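PrgA (Enterococcus faecalis, PDB 6Z9K) provides surface exclusion that protects the enterococcal cell against unwanted conjugation, the part described here being its metal-binding, probably protease-like CAP domain. Local coordinates at residues 17-20 / 21-24; 79-82 / 83-87; 165-168 / 169-172; 176-179 / 180-183. All coordinates share one frame; numbering follows the deposited sequence.

Contact 1: residues 17-20 / 21-24; sequences NLPP and KFSA
The chain reverses between Pro19 and Phe22 in a type II beta turn, with Pro20 and Lys21 at its two corners. Lys21 takes the positive phi (73°) that the third position of this turn requires. Across the turn, Phe22 N donates to Pro19 O at 3.4 Å, a weak bond bent to 144° at the hydrogen, so proline rigidity and side-chain packing probably help to hold the reversal. Phe22 folds back over residues 18-19. Its CG stands opposite the backbone N (chi1 -169°), and one flank of the ring is carried against Leu18, where Phe22 CD2 lies 4.0 Å from Leu18 CD2. Phe22 CB in turn rests 4.0 Å from Pro19 CD. The turn lies in the N-terminal segment of the CAP domain construct, in the loop before helix 26-29, and its apolar side is laid on the domain body: Leu18 and Phe22 both pack on Val87 of helix 70-90, while Phe22 meets Phe176 edge-to-face. Pro19 is buried against Leu38 and Ala42 of helix 32-45. Lys21 leads the other way, its extended chain carrying NZ from the exposed corner to a salt bridge with Glu34.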
loop_
_atom_site.group_PDB
_atom_site.type_symbol
_atom_site.label_atom_id
_atom_site.label_comp_id
_atom_site.label_asym_id
_atom_site.label_seq_id
_atom_site.Cartn_x
_atom_site.Cartn_y
_atom_site.Cartn_z
ATOM N N ASN A 17 -6.238 2.904 -12.846
ATOM C CA ASN A 17 -7.315 3.444 -13.723
ATOM C C ASN A 17 -8.663 3.284 -13.026
ATOM O O ASN A 17 -9.033 2.140 -12.695
ATOM C CB ASN A 17 -7.309 2.710 -15.050
ATOM C CG ASN A 17 -5.987 2.864 -15.766
ATOM O OD1 ASN A 17 -5.554 4.000 -15.976
ATOM N ND2 ASN A 17 -5.332 1.750 -16.078
ATOM N N LEU A 18 -9.347 4.388 -12.733
ATOM C CA LEU A 18 -10.587 4.284 -11.951
ATOM C C LEU A 18 -11.727 4.057 -12.917
ATOM O O LEU A 18 -11.835 4.680 -13.975
ATOM C CB LEU A 18 -10.852 5.523 -11.100
ATOM C CG LEU A 18 -9.755 5.853 -10.103
ATOM C CD1 LEU A 18 -10.155 7.049 -9.259
ATOM C CD2 LEU A 18 -9.414 4.666 -9.237
ATOM N N PRO A 19 -12.662 3.180 -12.537
ATOM C CA PRO A 19 -13.852 2.932 -13.350
ATOM C C PRO A 19 -14.916 3.979 -13.077
ATOM O O PRO A 19 -14.898 4.651 -12.034
ATOM C CB PRO A 19 -14.332 1.584 -12.808
ATOM C CG PRO A 19 -13.951 1.630 -11.359
ATOM C CD PRO A 19 -12.603 2.326 -11.340
ATOM N N PRO A 20 -15.902 4.131 -13.980
ATOM C CA PRO A 20 -17.059 4.960 -13.670
ATOM C C PRO A 20 -17.786 4.485 -12.421
ATOM O O PRO A 20 -17.800 3.273 -12.141
ATOM C CB PRO A 20 -17.960 4.805 -14.911
ATOM C CG PRO A 20 -17.037 4.321 -16.001
ATOM C CD PRO A 20 -16.028 3.445 -15.268
ATOM N N LYS A 21 -18.308 5.436 -11.652
ATOM C CA LYS A 21 -19.099 5.210 -10.424
ATOM C C LYS A 21 -18.234 4.752 -9.271
ATOM O O LYS A 21 -18.772 4.477 -8.212
ATOM C CB LYS A 21 -20.235 4.206 -10.633
ATOM C CG LYS A 21 -21.116 4.559 -11.802
ATOM C CD LYS A 21 -22.316 3.671 -11.821
ATOM C CE LYS A 21 -23.023 3.743 -13.133
ATOM N NZ LYS A 21 -24.193 2.838 -13.198
ATOM N N PHE A 22 -16.922 4.887 -9.361
ATOM C CA PHE A 22 -16.054 4.566 -8.213
ATOM C C PHE A 22 -16.247 5.570 -7.081
ATOM O O PHE A 22 -16.449 6.759 -7.336
ATOM C CB PHE A 22 -14.593 4.495 -8.647
ATOM C CG PHE A 22 -13.692 3.919 -7.571
ATOM C CD1 PHE A 22 -13.823 2.598 -7.167
ATOM C CD2 PHE A 22 -12.716 4.683 -6.955
ATOM C CE1 PHE A 22 -12.974 2.050 -6.212
ATOM C CE2 PHE A 22 -11.924 4.152 -5.943
ATOM C CZ PHE A 22 -12.028 2.832 -5.619
ATOM N N SER A 23 -16.221 5.073 -5.844
ATOM C CA SER A 23 -16.254 5.889 -4.611
ATOM C C SER A 23 -15.702 5.039 -3.483
ATOM O O SER A 23 -15.543 3.827 -3.694
ATOM C CB SER A 23 -17.644 6.357 -4.283
ATOM O OG SER A 23 -18.439 5.259 -3.885
ATOM N N ALA A 24 -15.365 5.675 -2.372
ATOM C CA ALA A 24 -14.760 4.987 -1.224
ATOM C C ALA A 24 -15.782 4.018 -0.604
ATOM O O ALA A 24 -15.347 3.126 0.127
ATOM C CB ALA A 24 -14.274 6.016 -0.238
#

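Contact 2: residues 79-82 / 83-87; sequences YTTE and LLNDV
Thr81 O receives Asn85 N at 2.8 Å, the shortest of four successive i to i+4 backbone bonds that join residues 79-82 to 83-87; the N-H points at the oxygen with an angle of 159°. Leu83 N to Tyr79 O is the longest at 3.3 Å, and the bonds from Leu84 N to Thr80 O and from Asp86 N to Glu82 O lie between. Above this ladder the side chains pair with the same spacing. Thr81 and Asn85 run alongside each other, pointing the same way, and the methyl Thr81 CG2 lies 3.6 Å from Asn85 ND2. The amide of Asn85 is fixed from beyond the helix: ND2 donates to Ala234 O and OD1 accepts from Leu96 N, so both ends of this buried group are satisfied. Thr81 OG1 turns back to Ser77 O. Two residues earlier, Leu83 puts a single methyl, CD1, beside the phenol end of Tyr79, 3.7 Å from Tyr79 CZ. With CG anti to the backbone N (chi1 167°), the tyrosine ring leaves the helix mainly outward, leaning enough toward the next turn to meet Leu83, and its OH is bonded to Gln164 O. Tyr79 and Leu83 thereby present one apolar flank to helix 160-176, while Thr80, Thr81 and Leu84 touch strand 196-202: a helix packed against the sheet and beside helix 160-176, as in the alpha-beta-alpha sandwich of CAP domains.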
loop_
_atom_site.group_PDB
_atom_site.type_symbol
_atom_site.label_atom_id
_atom_site.label_comp_id
_atom_site.label_asym_id
_atom_site.label_seq_id
_atom_site.Cartn_x
_atom_site.Cartn_y
_atom_site.Cartn_z
ATOM N N TYR A 79 6.791 5.050 -3.491
ATOM C CA TYR A 79 6.178 4.427 -4.690
ATOM C C TYR A 79 4.708 4.106 -4.427
ATOM O O TYR A 79 3.783 4.468 -5.169
ATOM C CB TYR A 79 6.910 3.145 -5.034
ATOM C CG TYR A 79 6.177 2.293 -6.021
ATOM C CD1 TYR A 79 6.191 2.569 -7.378
ATOM C CD2 TYR A 79 5.450 1.208 -5.621
ATOM C CE1 TYR A 79 5.518 1.777 -8.290
ATOM C CE2 TYR A 79 4.753 0.414 -6.509
ATOM C CZ TYR A 79 4.763 0.692 -7.863
ATOM O OH TYR A 79 4.115 -0.125 -8.760
ATOM N N THR A 80 4.479 3.507 -3.255
ATOM C CA THR A 80 3.142 3.018 -2.868
ATOM C C THR A 80 2.221 4.196 -2.549
ATOM O O THR A 80 1.083 4.231 -3.006
ATOM C CB THR A 80 3.255 2.110 -1.650
ATOM O OG1 THR A 80 4.237 1.090 -1.878
ATOM C CG2 THR A 80 1.911 1.510 -1.296
ATOM N N THR A 81 2.763 5.185 -1.868
ATOM C CA THR A 81 1.983 6.352 -1.422
ATOM C C THR A 81 1.603 7.164 -2.653
ATOM O O THR A 81 0.496 7.743 -2.700
ATOM C CB THR A 81 2.715 7.121 -0.325
ATOM O OG1 THR A 81 3.042 6.222 0.756
ATOM C CG2 THR A 81 1.812 8.200 0.219
ATOM N N GLU A 82 2.470 7.254 -3.637
ATOM C CA GLU A 82 2.120 7.988 -4.888
ATOM C C GLU A 82 0.913 7.323 -5.521
ATOM O O GLU A 82 -0.010 8.037 -5.977
ATOM C CB GLU A 82 3.298 7.971 -5.848
ATOM C CG GLU A 82 4.385 8.989 -5.508
ATOM C CD GLU A 82 5.601 8.917 -6.404
ATOM O OE1 GLU A 82 5.688 7.974 -7.203
ATOM O OE2 GLU A 82 6.467 9.805 -6.270
ATOM N N LEU A 83 0.932 5.990 -5.643
ATOM C CA LEU A 83 -0.209 5.325 -6.296
ATOM C C LEU A 83 -1.491 5.578 -5.500
ATOM O O LEU A 83 -2.551 5.874 -6.127
ATOM C CB LEU A 83 0.029 3.816 -6.395
ATOM C CG LEU A 83 1.203 3.427 -7.275
ATOM C CD1 LEU A 83 1.324 1.884 -7.342
ATOM C CD2 LEU A 83 1.109 4.026 -8.652
ATOM N N LEU A 84 -1.448 5.422 -4.195
ATOM C CA LEU A 84 -2.665 5.567 -3.384
ATOM C C LEU A 84 -3.126 7.028 -3.359
ATOM O O LEU A 84 -4.344 7.270 -3.426
ATOM C CB LEU A 84 -2.426 5.000 -1.990
ATOM C CG LEU A 84 -3.645 4.994 -1.096
ATOM C CD1 LEU A 84 -4.827 4.224 -1.717
ATOM C CD2 LEU A 84 -3.278 4.394 0.267
ATOM N N ASN A 85 -2.211 7.959 -3.242
ATOM C CA ASN A 85 -2.553 9.404 -3.195
ATOM C C ASN A 85 -3.202 9.813 -4.522
ATOM O O ASN A 85 -4.058 10.714 -4.503
ATOM C CB ASN A 85 -1.366 10.313 -2.931
ATOM C CG ASN A 85 -1.054 10.455 -1.460
ATOM O OD1 ASN A 85 -1.940 10.156 -0.649
ATOM N ND2 ASN A 85 0.126 11.012 -1.148
ATOM N N ASP A 86 -2.810 9.212 -5.628
ATOM C CA ASP A 86 -3.415 9.546 -6.939
ATOM C C ASP A 86 -4.920 9.252 -6.830
ATOM O O ASP A 86 -5.725 10.078 -7.245
ATOM C CB ASP A 86 -2.657 8.827 -8.038
ATOM C CG ASP A 86 -3.233 9.008 -9.432
ATOM O OD1 ASP A 86 -3.235 10.143 -9.876
ATOM O OD2 ASP A 86 -3.671 8.004 -10.041
ATOM N N VAL A 87 -5.294 8.101 -6.295
ATOM C CA VAL A 87 -6.711 7.712 -6.152
ATOM C C VAL A 87 -7.342 8.631 -5.111
ATOM O O VAL A 87 -8.416 9.185 -5.314
ATOM C CB VAL A 87 -6.797 6.239 -5.741
ATOM C CG1 VAL A 87 -8.198 5.802 -5.429
ATOM C CG2 VAL A 87 -6.188 5.367 -6.812
#

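Contact 3: residues 165-168 / 169-172; sequences ESIR and KMLV
This is a contact between successive turns in a largely buried part of helix 160-176, which in the CAP-domain alpha-beta-alpha sandwich packs on strand 211-217 with one side and on helix 70-90 with another. Four i to i+4 backbone bonds hold the turns together, the shortest running from Met170 N to Ser166 O at 2.8 Å and the longest from Lys169 N to Glu165 O at 3.1 Å. On the side facing the sheet, Met170 starts out extended but curls at its last torsion, chi3 lying near zero (-5°), an eclipsed value. The bend brings the terminal methyl back over the preceding turn, where Met170 CE sits 4.2 Å from Ile167 CG1. The other branch of Ile167 points out from the helix, and Leu171 CD1 comes up 4.3 Å from Ile167 CG2. Ile167, Met170 and Leu171 all touch Ile212 or Ile214 of the strand, and Ile167 also reaches Leu76 in helix 70-90. Arg168 leaves the helix on a different side with its chain stretched as far as NE, and its guanidinium is buried among backbone carbonyls: NE binds Lys14 O, NH2 binds Gly15 O and NH1 binds Asn46 O, so the arginine ties residues 14-15 and the end of helix 32-45 to this helix. Val172 lies over one face of that guanidinium, its CG2 methyl 4.1 Å from Arg168 NH1.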
loop_
_atom_site.group_PDB
_atom_site.type_symbol
_atom_site.label_atom_id
_atom_site.label_comp_id
_atom_site.label_asym_id
_atom_site.label_seq_id
_atom_site.Cartn_x
_atom_site.Cartn_y
_atom_site.Cartn_z
ATOM N N GLU A 165 5.488 -4.364 -8.987
ATOM C CA GLU A 165 4.395 -5.083 -9.690
ATOM C C GLU A 165 3.428 -5.626 -8.640
ATOM O O GLU A 165 2.204 -5.471 -8.816
ATOM C CB GLU A 165 4.981 -6.178 -10.581
ATOM C CG GLU A 165 3.979 -6.981 -11.422
ATOM C CD GLU A 165 4.726 -8.033 -12.240
ATOM O OE1 GLU A 165 5.595 -8.740 -11.622
ATOM O OE2 GLU A 165 4.506 -8.129 -13.486
ATOM N N SER A 166 3.941 -6.268 -7.600
ATOM C CA SER A 166 3.110 -6.896 -6.548
ATOM C C SER A 166 2.305 -5.831 -5.806
ATOM O O SER A 166 1.143 -6.053 -5.466
ATOM C CB SER A 166 4.037 -7.638 -5.609
ATOM O OG SER A 166 4.667 -8.746 -6.275
ATOM N N ILE A 167 2.953 -4.729 -5.473
ATOM C CA ILE A 167 2.278 -3.643 -4.726
ATOM C C ILE A 167 1.136 -3.091 -5.563
ATOM O O ILE A 167 0.020 -2.891 -5.008
ATOM C CB ILE A 167 3.277 -2.580 -4.250
ATOM C CG1 ILE A 167 4.158 -3.142 -3.138
ATOM C CG2 ILE A 167 2.520 -1.318 -3.869
ATOM C CD1 ILE A 167 5.347 -2.300 -2.844
ATOM N N ARG A 168 1.352 -2.839 -6.846
ATOM C CA ARG A 168 0.233 -2.269 -7.620
ATOM C C ARG A 168 -0.894 -3.307 -7.688
ATOM O O ARG A 168 -2.047 -2.909 -7.608
ATOM C CB ARG A 168 0.697 -1.849 -9.007
ATOM C CG ARG A 168 -0.396 -1.098 -9.758
ATOM C CD ARG A 168 0.056 -0.837 -11.193
ATOM N NE ARG A 168 -0.893 -0.013 -11.934
ATOM C CZ ARG A 168 -1.931 -0.451 -12.637
ATOM N NH1 ARG A 168 -2.195 -1.721 -12.757
ATOM N NH2 ARG A 168 -2.705 0.409 -13.281
ATOM N N LYS A 169 -0.605 -4.580 -7.891
ATOM C CA LYS A 169 -1.624 -5.651 -8.013
ATOM C C LYS A 169 -2.386 -5.711 -6.692
ATOM O O LYS A 169 -3.611 -5.834 -6.698
ATOM C CB LYS A 169 -0.979 -7.009 -8.342
ATOM C CG LYS A 169 -2.011 -8.079 -8.655
ATOM C CD LYS A 169 -1.362 -9.334 -9.165
ATOM C CE LYS A 169 -2.275 -10.539 -9.050
ATOM N NZ LYS A 169 -1.513 -11.824 -9.197
ATOM N N MET A 170 -1.665 -5.648 -5.574
ATOM C CA MET A 170 -2.301 -5.628 -4.236
ATOM C C MET A 170 -3.256 -4.445 -4.099
ATOM O O MET A 170 -4.397 -4.637 -3.653
ATOM C CB MET A 170 -1.222 -5.601 -3.142
ATOM C CG MET A 170 -1.785 -5.480 -1.769
ATOM S SD MET A 170 -0.449 -5.239 -0.582
ATOM C CE MET A 170 0.949 -5.408 -1.669
ATOM N N LEU A 171 -2.855 -3.244 -4.494
ATOM C CA LEU A 171 -3.772 -2.089 -4.376
ATOM C C LEU A 171 -4.975 -2.290 -5.284
ATOM O O LEU A 171 -6.070 -1.950 -4.865
ATOM C CB LEU A 171 -3.023 -0.793 -4.723
ATOM C CG LEU A 171 -1.947 -0.361 -3.722
ATOM C CD1 LEU A 171 -1.142 0.818 -4.256
ATOM C CD2 LEU A 171 -2.559 -0.055 -2.363
ATOM N N VAL A 172 -4.769 -2.778 -6.503
ATOM C CA VAL A 172 -5.881 -2.988 -7.478
ATOM C C VAL A 172 -6.866 -3.951 -6.836
ATOM O O VAL A 172 -8.080 -3.722 -6.917
ATOM C CB VAL A 172 -5.343 -3.469 -8.827
ATOM C CG1 VAL A 172 -6.379 -4.067 -9.721
ATOM C CG2 VAL A 172 -4.588 -2.349 -9.530
#

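Contact 4: residues 176-179 / 180-183; sequences FDDG and RLGY
Asp177, the first residue to leave helical geometry after helix 160-176, faces Arg180 three residues on in a two-pronged, end-on salt bridge: Arg180 NH1 to Asp177 OD2 and Arg180 NH2 to Asp177 OD1 are both 3.2 Å. The carboxylate oxygens lie close to the guanidinium plane, but the nitrogens meet them from above the carboxylate, since the two planes are turned 55° apart. A bend of the arginine chain at chi3 (-54°) brings its end back to the aspartate. One water, over the centre of the guanidinium, donates to Asp177 O and accepts from Arg180 N. Next, Asp178 O takes two backbone donors from opposite faces of its carbonyl plane, Tyr183 N at 2.9 Å and Leu181 N at 3.2 Å, and so closes the loop on itself. The Asp178 side chain looks onward to helix 184-189: OD1 accepts from His185 ND1 and OD2 from Leu186 N. Gly179 CA lies over one face of the Tyr183 ring, toward its rim, in a CH-pi contact 3.5 Å from the ring centroid, while Tyr183 OH is bonded to Glu39. His185 binds the magnesium ion, so Asp178 is a second-shell residue; its bond to ND1 probably fixes the rotation of the imidazole, and its bond to Leu186 N ties the loop to the start of helix 184-189.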
loop_
_atom_site.group_PDB
_atom_site.type_symbol
_atom_site.label_atom_id
_atom_site.label_comp_id
_atom_site.label_asym_id
_atom_site.label_seq_id
_atom_site.Cartn_x
_atom_site.Cartn_y
_atom_site.Cartn_z
ATOM N N PHE A 176 -10.702 -2.876 -5.900
ATOM C CA PHE A 176 -11.735 -3.321 -6.868
ATOM C C PHE A 176 -12.174 -4.772 -6.709
ATOM O O PHE A 176 -13.043 -5.182 -7.481
ATOM C CB PHE A 176 -11.266 -3.086 -8.305
ATOM C CG PHE A 176 -10.734 -1.719 -8.559
ATOM C CD1 PHE A 176 -11.509 -0.583 -8.313
ATOM C CD2 PHE A 176 -9.499 -1.560 -9.152
ATOM C CE1 PHE A 176 -10.998 0.679 -8.565
ATOM C CE2 PHE A 176 -9.000 -0.301 -9.390
ATOM C CZ PHE A 176 -9.747 0.822 -9.124
ATOM N N ASP A 177 -11.576 -5.553 -5.794
ATOM C CA ASP A 177 -11.932 -6.984 -5.707
ATOM C C ASP A 177 -11.940 -7.404 -4.252
ATOM O O ASP A 177 -11.525 -8.532 -3.976
ATOM C CB ASP A 177 -11.009 -7.833 -6.569
ATOM C CG ASP A 177 -11.546 -9.221 -6.769
ATOM O OD1 ASP A 177 -12.788 -9.380 -6.680
ATOM O OD2 ASP A 177 -10.720 -10.105 -7.012
ATOM N N ASP A 178 -12.429 -6.539 -3.363
ATOM C CA ASP A 178 -12.325 -6.769 -1.896
ATOM C C ASP A 178 -13.626 -7.319 -1.319
ATOM O O ASP A 178 -13.765 -7.275 -0.137
ATOM C CB ASP A 178 -11.989 -5.469 -1.187
ATOM C CG ASP A 178 -11.305 -5.587 0.128
ATOM O OD1 ASP A 178 -10.517 -6.566 0.256
ATOM O OD2 ASP A 178 -11.538 -4.711 0.997
ATOM N N GLY A 179 -14.557 -7.797 -2.123
ATOM C CA GLY A 179 -15.918 -8.129 -1.637
ATOM C C GLY A 179 -15.925 -9.407 -0.817
ATOM O O GLY A 179 -16.813 -9.542 0.034
ATOM N N ARG A 180 -14.977 -10.316 -1.025
ATOM C CA ARG A 180 -14.958 -11.573 -0.225
ATOM C C ARG A 180 -14.369 -11.298 1.167
ATOM O O ARG A 180 -14.407 -12.197 2.020
ATOM C CB ARG A 180 -14.291 -12.681 -1.036
ATOM C CG ARG A 180 -15.079 -13.070 -2.283
ATOM C CD ARG A 180 -14.354 -14.049 -3.217
ATOM N NE ARG A 180 -13.028 -13.548 -3.597
ATOM C CZ ARG A 180 -12.797 -12.585 -4.507
ATOM N NH1 ARG A 180 -11.555 -12.175 -4.721
ATOM N NH2 ARG A 180 -13.804 -12.012 -5.167
ATOM N N LEU A 181 -13.962 -10.066 1.449
ATOM C CA LEU A 181 -13.316 -9.652 2.726
ATOM C C LEU A 181 -14.101 -8.467 3.304
ATOM O O LEU A 181 -13.517 -7.628 4.111
ATOM C CB LEU A 181 -11.857 -9.314 2.402
ATOM C CG LEU A 181 -10.977 -10.501 1.981
ATOM C CD1 LEU A 181 -9.655 -10.015 1.412
ATOM C CD2 LEU A 181 -10.745 -11.457 3.150
ATOM N N GLY A 182 -15.344 -8.343 2.828
ATOM C CA GLY A 182 -16.326 -7.338 3.252
ATOM C C GLY A 182 -15.878 -5.916 3.002
ATOM O O GLY A 182 -16.235 -5.046 3.793
ATOM N N TYR A 183 -15.038 -5.695 1.989
ATOM C CA TYR A 183 -14.543 -4.342 1.639
ATOM C C TYR A 183 -13.818 -3.646 2.781
ATOM O O TYR A 183 -13.679 -2.440 2.697
ATOM C CB TYR A 183 -15.745 -3.536 1.132
ATOM C CG TYR A 183 -16.329 -4.133 -0.127
ATOM C CD1 TYR A 183 -15.676 -3.979 -1.337
ATOM C CD2 TYR A 183 -17.476 -4.896 -0.112
ATOM C CE1 TYR A 183 -16.149 -4.549 -2.503
ATOM C CE2 TYR A 183 -17.982 -5.453 -1.284
ATOM C CZ TYR A 183 -17.314 -5.279 -2.488
ATOM O OH TYR A 183 -17.778 -5.871 -3.632
HETATM O O HOH W 1 -12.370 -10.366 -2.257
#

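Overall arrangement
The four contacts follow one another along the chain. Contacts 2 and 3, with centres 11 Å apart, lie on helices packed against each other: Leu83 CB is 3.9 Å from Leu171 CD1, and Thr80 OG1 is 3.6 Å from Ile167 CG2. Contact 1 touches all the others, reaching contact 4 where Pro19 CD lies 3.6 Å from Phe176 CE1, whereas contacts 2 and 4 do not touch, their nearest atoms being about 6 Å apart. Contact 4 is the loop that follows the helix of contact 3 and leads into helix 184-189, which carries His185. The Asp178 side chain is about 3 Å from that of His185; the side chains of Leu181 and Met170 are about 6 and 8 Å from the magnesium ion, that of Leu84 about 13 Å.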